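Local structure of envelope glycoprotein E (Human herpesvirus 1, 2GIY) at residues Asp48-Arg53 with Val149-Asp154; Met63-Ser68 with Ala173-Pro178. The protein forms a heterodimer with gI that binds the Fc part of host IgG and, in epithelial cells, is required for cell-to-cell spread of the virus. All blocks are in the same frame, centred on the assembly; numbering follows the deposited sequence.

Interaction 1: Asp48-Arg53 with Val149-Asp154; sequences DVVWLR and VVYVND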
loop_
_atom_site.group_PDB
_atom_site.type_symbol
_atom_site.label_atom_id
_atom_site.label_comp_id
_atom_site.label_asym_id
_atom_site.label_seq_id
_atom_site.Cartn_x
_atom_site.Cartn_y
_atom_site.Cartn_z
ATOM N N ASP A 48 -14.157 9.208 1.967
ATOM C CA ASP A 48 -13.622 10.514 2.312
ATOM C C ASP A 48 -12.114 10.512 2.083
ATOM O O ASP A 48 -11.407 9.642 2.593
ATOM C CB ASP A 48 -13.903 10.850 3.781
ATOM C CG ASP A 48 -15.380 10.889 4.101
ATOM O OD1 ASP A 48 -16.058 11.838 3.657
ATOM O OD2 ASP A 48 -15.859 9.969 4.797
ATOM N N VAL A 49 -11.625 11.462 1.293
ATOM C CA VAL A 49 -10.192 11.576 1.058
ATOM C C VAL A 49 -9.807 12.771 1.915
ATOM O O VAL A 49 -10.196 13.905 1.639
ATOM C CB VAL A 49 -9.873 11.836 -0.423
ATOM C CG1 VAL A 49 -8.375 12.087 -0.599
ATOM C CG2 VAL A 49 -10.306 10.629 -1.259
ATOM N N VAL A 50 -9.044 12.504 2.966
ATOM C CA VAL A 50 -8.665 13.540 3.914
ATOM C C VAL A 50 -7.194 13.896 3.914
ATOM O O VAL A 50 -6.337 13.013 3.924
ATOM C CB VAL A 50 -9.038 13.106 5.361
ATOM C CG1 VAL A 50 -8.600 14.164 6.361
ATOM C CG2 VAL A 50 -10.537 12.856 5.464
ATOM N N TRP A 51 -6.910 15.196 3.906
ATOM C CA TRP A 51 -5.539 15.679 3.965
ATOM C C TRP A 51 -5.308 16.244 5.359
ATOM O O TRP A 51 -6.101 17.047 5.853
ATOM C CB TRP A 51 -5.270 16.786 2.933
ATOM C CG TRP A 51 -4.964 16.271 1.563
ATOM C CD1 TRP A 51 -5.829 16.179 0.509
ATOM C CD2 TRP A 51 -3.710 15.751 1.102
ATOM N NE1 TRP A 51 -5.189 15.635 -0.579
ATOM C CE2 TRP A 51 -3.888 15.363 -0.243
ATOM C CE3 TRP A 51 -2.452 15.577 1.697
ATOM C CZ2 TRP A 51 -2.855 14.804 -1.010
ATOM C CZ3 TRP A 51 -1.419 15.018 0.933
ATOM C CH2 TRP A 51 -1.631 14.641 -0.405
ATOM N N LEU A 52 -4.226 15.808 5.989
ATOM C CA LEU A 52 -3.863 16.276 7.320
ATOM C C LEU A 52 -2.499 16.943 7.191
ATOM O O LEU A 52 -1.658 16.492 6.415
ATOM C CB LEU A 52 -3.778 15.097 8.295
ATOM C CG LEU A 52 -5.043 14.246 8.419
ATOM C CD1 LEU A 52 -4.773 13.072 9.361
ATOM C CD2 LEU A 52 -6.199 15.104 8.933
ATOM N N ARG A 53 -2.293 18.025 7.938
ATOM C CA ARG A 53 -1.040 18.776 7.908
ATOM C C ARG A 53 -0.451 18.823 9.322
ATOM O O ARG A 53 -1.153 19.126 10.285
ATOM C CB ARG A 53 -1.312 20.204 7.405
ATOM C CG ARG A 53 -0.087 21.100 7.265
ATOM C CD ARG A 53 -0.489 22.524 6.866
ATOM N NE ARG A 53 -1.428 23.096 7.832
ATOM C CZ ARG A 53 -1.920 24.333 7.782
ATOM N NH1 ARG A 53 -1.571 25.161 6.804
ATOM N NH2 ARG A 53 -2.771 24.740 8.719
ATOM N N VAL A 149 -5.311 10.493 3.870
ATOM C CA VAL A 149 -5.980 9.320 4.408
ATOM C C VAL A 149 -7.307 9.063 3.705
ATOM O O VAL A 149 -8.117 9.973 3.536
ATOM C CB VAL A 149 -6.262 9.490 5.921
ATOM C CG1 VAL A 149 -6.840 8.205 6.492
ATOM C CG2 VAL A 149 -4.975 9.881 6.649
ATOM N N VAL A 150 -7.529 7.821 3.298
ATOM C CA VAL A 150 -8.774 7.492 2.628
ATOM C C VAL A 150 -9.682 6.634 3.490
ATOM O O VAL A 150 -9.322 5.520 3.878
ATOM C CB VAL A 150 -8.525 6.755 1.300
ATOM C CG1 VAL A 150 -9.855 6.512 0.584
ATOM C CG2 VAL A 150 -7.591 7.578 0.417
ATOM N N TYR A 151 -10.864 7.163 3.786
ATOM C CA TYR A 151 -11.848 6.437 4.569
ATOM C C TYR A 151 -12.924 5.875 3.658
ATOM O O TYR A 151 -13.259 6.469 2.634
ATOM C CB TYR A 151 -12.560 7.342 5.579
ATOM C CG TYR A 151 -11.702 7.882 6.692
ATOM C CD1 TYR A 151 -10.850 8.964 6.478
ATOM C CD2 TYR A 151 -11.749 7.318 7.966
ATOM C CE1 TYR A 151 -10.063 9.477 7.511
ATOM C CE2 TYR A 151 -10.966 7.821 9.006
ATOM C CZ TYR A 151 -10.128 8.899 8.772
ATOM O OH TYR A 151 -9.363 9.410 9.797
ATOM N N VAL A 152 -13.442 4.716 4.039
ATOM C CA VAL A 152 -14.548 4.079 3.338
ATOM C C VAL A 152 -15.454 3.685 4.499
ATOM O O VAL A 152 -15.044 2.931 5.381
ATOM C CB VAL A 152 -14.125 2.823 2.569
ATOM C CG1 VAL A 152 -15.370 2.065 2.108
ATOM C CG2 VAL A 152 -13.267 3.212 1.364
ATOM N N ASN A 153 -16.670 4.218 4.510
ATOM C CA ASN A 153 -17.616 3.945 5.590
ATOM C C ASN A 153 -16.994 4.284 6.941
ATOM O O ASN A 153 -17.114 3.528 7.905
ATOM C CB ASN A 153 -18.066 2.484 5.570
ATOM C CG ASN A 153 -18.881 2.149 4.339
ATOM O OD1 ASN A 153 -19.620 2.994 3.822
ATOM N ND2 ASN A 153 -18.765 0.915 3.869
ATOM N N ASP A 154 -16.311 5.421 6.981
ATOM C CA ASP A 154 -15.669 5.931 8.192
ATOM C C ASP A 154 -14.514 5.114 8.775
ATOM O O ASP A 154 -14.169 5.276 9.945
ATOM C CB ASP A 154 -16.734 6.170 9.266
ATOM C CG ASP A 154 -17.856 7.074 8.779
ATOM O OD1 ASP A 154 -17.565 8.207 8.340
ATOM O OD2 ASP A 154 -19.031 6.649 8.832
HETATM O O HOH W 1 -16.280 7.360 4.491
#
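D48 and Y151 face each other as an antiparallel hydrogen-bonded pair and exchange two backbone bonds. Y151 N reaches D48 O at 2.8 Å. The return bond, D48 N to Y151 O, is longer at 3.0 Å, and its donor is tilted 34° from the carbonyl plane. V149 and V50 form the next hydrogen-bonded pair, with straighter geometry; V149 N to V50 O measures 2.7 Å. V149, V50, D48 and Y151 send their side chains to one face of the sheet. There V149 CG2 meets L52 CD1 at 4.2 Å. The Y151 ring takes V50 CG2 obliquely, 4.0 Å from CE1, while D48 O sits at the ring edge, in its plane. On the other face V49 CG2 and V150 CG2 touch at 4.4 Å, and I181 of the second subunit packs on V49. The D48 carboxylate has partners on both oxygens. OD1 bonds S99 OG on strand 96-103, and OD2 accepts from a water 2.7 Å away that also accepts from D154 N. The strands 45-54 and 144-152 are central neighbours in the larger sheet of the Ig V domain that forms the C-terminal part of the gE ectodomain. Backbone bonds hold the strands together, with valine and leucine contacts beside them; the end at D48 and D154 is polar. D48 OD2 and D154 OD1, 4.3 Å apart, would repel if both are charged; the water and S99 may stabilise the charge on D48.

Interaction 2: Met63-Ser68 with Ala173-Pro178; sequences MRIYES and AVVEQP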
loop_
_atom_site.group_PDB
_atom_site.type_symbol
_atom_site.label_atom_id
_atom_site.label_comp_id
_atom_site.label_asym_id
_atom_site.label_seq_id
_atom_site.Cartn_x
_atom_site.Cartn_y
_atom_site.Cartn_z
ATOM N N MET A 63 10.413 13.472 12.168
ATOM C CA MET A 63 9.007 13.387 12.526
ATOM C C MET A 63 8.680 11.913 12.657
ATOM O O MET A 63 9.214 11.091 11.920
ATOM C CB MET A 63 8.134 14.018 11.437
ATOM C CG MET A 63 8.212 15.537 11.384
ATOM S SD MET A 63 7.610 16.272 12.918
ATOM C CE MET A 63 5.904 15.790 12.855
ATOM N N ARG A 64 7.814 11.575 13.602
ATOM C CA ARG A 64 7.431 10.189 13.790
ATOM C C ARG A 64 5.929 10.028 13.622
ATOM O O ARG A 64 5.146 10.695 14.295
ATOM C CB ARG A 64 7.878 9.706 15.168
ATOM C CG ARG A 64 9.373 9.863 15.361
ATOM C CD ARG A 64 9.904 9.028 16.498
ATOM N NE ARG A 64 11.351 9.189 16.621
ATOM C CZ ARG A 64 12.125 8.436 17.394
ATOM N NH1 ARG A 64 11.592 7.461 18.117
ATOM N NH2 ARG A 64 13.432 8.660 17.444
ATOM N N ILE A 65 5.539 9.150 12.703
ATOM C CA ILE A 65 4.134 8.887 12.428
ATOM C C ILE A 65 3.713 7.625 13.179
ATOM O O ILE A 65 4.266 6.552 12.948
ATOM C CB ILE A 65 3.898 8.682 10.897
ATOM C CG1 ILE A 65 4.282 9.956 10.134
ATOM C CG2 ILE A 65 2.435 8.331 10.631
ATOM C CD1 ILE A 65 4.358 9.783 8.622
ATOM N N TYR A 66 2.758 7.765 14.095
ATOM C CA TYR A 66 2.263 6.629 14.863
ATOM C C TYR A 66 1.154 5.969 14.033
ATOM O O TYR A 66 -0.016 6.318 14.161
ATOM C CB TYR A 66 1.689 7.100 16.207
ATOM C CG TYR A 66 2.703 7.600 17.232
ATOM C CD1 TYR A 66 4.057 7.739 16.917
ATOM C CD2 TYR A 66 2.291 7.940 18.520
ATOM C CE1 TYR A 66 4.980 8.212 17.875
ATOM C CE2 TYR A 66 3.197 8.408 19.476
ATOM C CZ TYR A 66 4.530 8.542 19.150
ATOM O OH TYR A 66 5.405 9.011 20.108
ATOM N N GLU A 67 1.521 5.005 13.192
ATOM C CA GLU A 67 0.543 4.349 12.326
ATOM C C GLU A 67 -0.712 3.804 13.007
ATOM O O GLU A 67 -1.824 4.057 12.541
ATOM C CB GLU A 67 1.214 3.232 11.520
ATOM C CG GLU A 67 0.248 2.474 10.614
ATOM C CD GLU A 67 0.960 1.539 9.660
ATOM O OE1 GLU A 67 1.907 0.858 10.097
ATOM O OE2 GLU A 67 0.567 1.479 8.475
ATOM N N SER A 68 -0.548 3.058 14.095
ATOM C CA SER A 68 -1.698 2.489 14.794
ATOM C C SER A 68 -2.639 3.578 15.289
ATOM O O SER A 68 -3.854 3.386 15.332
ATOM C CB SER A 68 -1.242 1.636 15.978
ATOM O OG SER A 68 -0.575 2.425 16.947
ATOM N N ALA A 173 10.788 11.839 7.804
ATOM C CA ALA A 173 9.608 11.310 8.479
ATOM C C ALA A 173 9.768 9.797 8.588
ATOM O O ALA A 173 10.069 9.126 7.602
ATOM C CB ALA A 173 8.343 11.646 7.689
ATOM N N VAL A 174 9.584 9.264 9.790
ATOM C CA VAL A 174 9.704 7.830 10.005
ATOM C C VAL A 174 8.381 7.260 10.495
ATOM O O VAL A 174 7.732 7.827 11.376
ATOM C CB VAL A 174 10.806 7.503 11.036
ATOM C CG1 VAL A 174 12.155 7.998 10.526
ATOM C CG2 VAL A 174 10.477 8.145 12.368
ATOM N N VAL A 175 7.977 6.136 9.913
ATOM C CA VAL A 175 6.729 5.503 10.305
ATOM C C VAL A 175 6.981 4.526 11.445
ATOM O O VAL A 175 7.710 3.547 11.281
ATOM C CB VAL A 175 6.087 4.737 9.115
ATOM C CG1 VAL A 175 4.740 4.159 9.530
ATOM C CG2 VAL A 175 5.924 5.670 7.922
ATOM N N GLU A 176 6.397 4.811 12.607
ATOM C CA GLU A 176 6.531 3.943 13.770
ATOM C C GLU A 176 5.426 2.901 13.658
ATOM O O GLU A 176 4.241 3.214 13.781
ATOM C CB GLU A 176 6.372 4.740 15.067
ATOM C CG GLU A 176 7.509 5.710 15.353
ATOM C CD GLU A 176 8.864 5.025 15.406
ATOM O OE1 GLU A 176 8.974 3.966 16.062
ATOM O OE2 GLU A 176 9.821 5.549 14.798
ATOM N N GLN A 177 5.824 1.658 13.427
ATOM C CA GLN A 177 4.867 0.580 13.250
ATOM C C GLN A 177 5.033 -0.555 14.249
ATOM O O GLN A 177 6.111 -0.752 14.813
ATOM C CB GLN A 177 5.007 0.037 11.826
ATOM C CG GLN A 177 6.420 -0.444 11.509
ATOM C CD GLN A 177 6.873 -0.091 10.101
ATOM O OE1 GLN A 177 6.240 -0.465 9.116
ATOM N NE2 GLN A 177 7.985 0.632 10.004
ATOM N N PRO A 178 3.953 -1.311 14.499
ATOM C CA PRO A 178 4.066 -2.423 15.443
ATOM C C PRO A 178 4.969 -3.464 14.787
ATOM O O PRO A 178 5.332 -3.309 13.620
ATOM C CB PRO A 178 2.621 -2.895 15.590
ATOM C CG PRO A 178 2.032 -2.587 14.249
ATOM C CD PRO A 178 2.587 -1.216 13.953
HETATM O O HOH W 2 2.059 2.217 15.213
#
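R64 and E176 both have CG anti to the carbonyl carbon. In E176 this first torsion (chi1 -69°) sets CG 4.0 Å from R64 CB, and chi2 of -57° then turns CD. The R64 chain runs extended from CG to NE. E176 OE2 lies 3.9 Å from R64 CD. It is well out of the guanidinium plane, 4.2 Å from R64 NH1, so any attraction would be of charge alone, short of a salt bridge. V174 lies beside R64, pointing the same way. Its CG2 sits between its own N and carbonyl carbon, 3.6 Å from R64 CG and 3.2 Å from M63 O. The backbones pair in parallel. M63 O accepts from V174 N, I65 N binds V174 O, and E176 N binds I65 O at 2.8 Å. E67 N makes a weak hydrogen bond to E176 O, 3.3 Å. A water reinforces this end, donating to E176 O and accepting from S68 N. E67 OE1 approaches Q177 CB, but its polar partner is R14 of the second subunit, in a salt bridge. E67 OE2 binds W159 NE1. This three-stranded parallel sheet has 63-66 at its centre, between 87-88 and 173-176, and the chain leads on into helix 67-71. Strands 144-152 and 155-165 pack against the face carrying M63, I65, A173 and V175.

Interaction 1 belongs to the main sheet of the Ig V domain, and interaction 2 to a small parallel sheet packed against it. Their centres are about 18 Å apart and their nearest atoms about 8 Å, so they do not touch. Strand 144-152 takes part in both. It supplies V149-Y151 to interaction 1, while its L145 and L147 pack on I65 of interaction 2. Strands 45-54 and 63-66 are consecutive in the chain, and the two contacts cross along it. Both also touch the second subunit. Three of the four segments fall in the Fc-binding region; 173-178 lies beyond it in sequence. The C60-C86 disulfide joins the approaches to strands 63-66 and 87-88.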